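Local coordinates for protein telomerase reverse transcriptase (Candida tropicalis MYA-3404, PDB 6ZD1) that probably extends chromosome ends as a reverse transcriptase, copying a template within the telomerase RNA into telomeric DNA repeats, at residues Cys473-Leu476 against Tyr477-Val481. Numbering follows the deposited sequence.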
ATOM      1  N   CYS A 473       0.890   8.181  15.986  1.00 59.84           N
ATOM      2  CA  CYS A 473       2.022   9.050  15.690  1.00 56.99           C
ATOM      3  C   CYS A 473       1.555  10.429  15.243  1.00 54.94           C
ATOM      4  O   CYS A 473       2.214  11.433  15.536  1.00 50.90           O
ATOM      5  CB  CYS A 473       2.899   8.397  14.619  1.00 51.78           C
ATOM      6  SG  CYS A 473       4.455   9.232  14.265  1.00 96.54           S
ATOM      7  N   ASP A 474       0.401  10.503  14.576  1.00 52.84           N
ATOM      8  CA  ASP A 474      -0.136  11.792  14.150  1.00 49.14           C
ATOM      9  C   ASP A 474      -0.626  12.606  15.342  1.00 56.31           C
ATOM     10  O   ASP A 474      -0.376  13.814  15.421  1.00 59.01           O
ATOM     11  CB  ASP A 474      -1.267  11.570  13.145  1.00 66.59           C
ATOM     12  CG  ASP A 474      -1.598  12.815  12.345  1.00 68.35           C
ATOM     13  OD1 ASP A 474      -0.917  13.849  12.521  1.00 60.89           O
ATOM     14  OD2 ASP A 474      -2.545  12.755  11.532  1.00 72.02           O
ATOM     15  N   ILE A 475      -1.320  11.958  16.279  1.00 61.85           N
ATOM     16  CA  ILE A 475      -1.792  12.648  17.478  1.00 57.88           C
ATOM     17  C   ILE A 475      -0.614  13.202  18.271  1.00 59.18           C
ATOM     18  O   ILE A 475      -0.616  14.365  18.692  1.00 61.07           O
ATOM     19  CB  ILE A 475      -2.651  11.706  18.340  1.00 67.60           C
ATOM     20  CG1 ILE A 475      -3.986  11.406  17.660  1.00 55.96           C
ATOM     21  CG2 ILE A 475      -2.886  12.300  19.722  1.00 55.44           C
ATOM     22  CD1 ILE A 475      -4.824  10.400  18.422  1.00 54.99           C
ATOM     23  N   LEU A 476       0.407  12.370  18.496  1.00 51.79           N
ATOM     24  CA  LEU A 476       1.519  12.781  19.348  1.00 55.26           C
ATOM     25  C   LEU A 476       2.320  13.913  18.711  1.00 64.02           C
ATOM     26  O   LEU A 476       2.620  14.919  19.367  1.00 62.28           O
ATOM     27  CB  LEU A 476       2.422  11.579  19.649  1.00 50.00           C
ATOM     28  CG  LEU A 476       3.633  11.853  20.549  1.00 51.99           C
ATOM     29  CD1 LEU A 476       3.212  12.551  21.831  1.00 52.44           C
ATOM     30  CD2 LEU A 476       4.389  10.579  20.876  1.00 58.38           C
ATOM     31  N   TYR A 477       2.669  13.776  17.428  1.00 57.87           N
ATOM     32  CA  TYR A 477       3.486  14.802  16.786  1.00 67.93           C
ATOM     33  C   TYR A 477       2.702  16.092  16.552  1.00 63.22           C
ATOM     34  O   TYR A 477       3.285  17.181  16.594  1.00 65.51           O
ATOM     35  CB  TYR A 477       4.074  14.278  15.472  1.00 65.36           C
ATOM     36  CG  TYR A 477       5.330  13.436  15.636  1.00 63.83           C
ATOM     37  CD1 TYR A 477       5.767  13.024  16.891  1.00 69.40           C
ATOM     38  CD2 TYR A 477       6.087  13.067  14.531  1.00 61.36           C
ATOM     39  CE1 TYR A 477       6.918  12.258  17.035  1.00 63.76           C
ATOM     40  CE2 TYR A 477       7.235  12.303  14.666  1.00 64.16           C
ATOM     41  CZ  TYR A 477       7.646  11.901  15.917  1.00 70.50           C
ATOM     42  OH  TYR A 477       8.788  11.144  16.048  1.00 62.25           O
ATOM     43  N   SER A 478       1.391  16.003  16.316  1.00 56.69           N
ATOM     44  CA  SER A 478       0.587  17.222  16.260  1.00 63.97           C
ATOM     45  C   SER A 478       0.577  17.923  17.611  1.00 71.12           C
ATOM     46  O   SER A 478       0.730  19.148  17.685  1.00 80.33           O
ATOM     47  CB  SER A 478      -0.842  16.906  15.816  1.00 54.93           C
ATOM     48  OG  SER A 478      -0.867  16.355  14.509  1.00 75.50           O
ATOM     49  N   THR A 479       0.391  17.155  18.687  1.00 63.82           N
ATOM     50  CA  THR A 479       0.468  17.709  20.033  1.00 60.37           C
ATOM     51  C   THR A 479       1.852  18.275  20.319  1.00 63.23           C
ATOM     52  O   THR A 479       1.982  19.350  20.917  1.00 69.60           O
ATOM     53  CB  THR A 479       0.114  16.628  21.055  1.00 71.96           C
ATOM     54  OG1 THR A 479      -1.208  16.140  20.796  1.00 68.57           O
ATOM     55  CG2 THR A 479       0.176  17.183  22.471  1.00 80.93           C
HETATM   56  N   MSE A 480       2.894  17.559  19.913  1.00 62.78           N
HETATM   57  CA  MSE A 480       4.266  17.994  20.131  1.00 59.83           C
HETATM   58  C   MSE A 480       4.560  19.303  19.409  1.00 72.50           C
HETATM   59  O   MSE A 480       5.091  20.238  20.004  1.00 72.43           O
HETATM   60  CB  MSE A 480       5.241  16.915  19.665  1.00 55.80           C
HETATM   61  CG  MSE A 480       6.702  17.287  19.843  1.00 72.50           C
HETATM   62 SE   MSE A 480       7.916  16.019  18.995  1.00120.88          SE
HETATM   63  CE  MSE A 480       7.370  16.267  17.136  1.00 77.03           C
ATOM     64  N   VAL A 481       4.198  19.365  18.123  1.00 62.49           N
ATOM     65  CA  VAL A 481       4.451  20.570  17.338  1.00 66.06           C
ATOM     66  C   VAL A 481       3.712  21.760  17.937  1.00 75.54           C
ATOM     67  O   VAL A 481       4.245  22.876  17.998  1.00 72.59           O
ATOM     68  CB  VAL A 481       4.062  20.340  15.865  1.00 72.52           C
ATOM     69  CG1 VAL A 481       3.969  21.661  15.121  1.00 78.28           C
ATOM     70  CG2 VAL A 481       5.070  19.423  15.187  1.00 69.90           C
TER
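C473 and Y477 lie one turn apart on helix 469-484, and the C473 sulfur sits over one face of the Y477 ring. SG is 4.3 Å from the centroid of that ring, only 16° off its normal. This is a Cys sulfur-aromatic contact. SG approaches nearest the rim, 4.2 Å from CE2 of Y477. The C473 side chain extends with SG anti to its own N (chi1 -173°), which carries the sulfur towards the ring. M480 takes the opposite face: its selenomethionine chain bends at chi3 and sets CE 3.6 Å above the ring plane, again towards the rim. The aromatic ring is thus sandwiched between two side chains of its own helix.

The polar side is closely knit. D474 O accepts both N and OG of S478, and the hydroxyl bond is 2.7 Å long. I475 O is gripped in the same way by N and OG1 of T479, with OG1 at 2.8 Å. In each pair the two donors reach the carbonyl from opposite faces of its plane. Both hydroxyls stand anti to their own carbonyl carbon (chi1 -62° in S478), the position from which a helical Ser or Thr can bond back to the preceding turn.

The closest side-chain contacts are these hydroxyl bonds to D474 O and I475 O. The sulfur lies over the Y477 ring at a looser van der Waals distance. C473, Y477 and M480 are buried. D474 and T479 are the partly exposed residues of the contact. D474 still has charged partners, since OD1 forms salt bridges with R499 and R296.

The helix belongs to the reverse transcriptase region. I475, L476 and T479 pack on helix 349-359, and I475 and D474 also meet helix 263-298. C473 and Y477 touch helix 343-346, while R499 reaches D474 from strand 495-500.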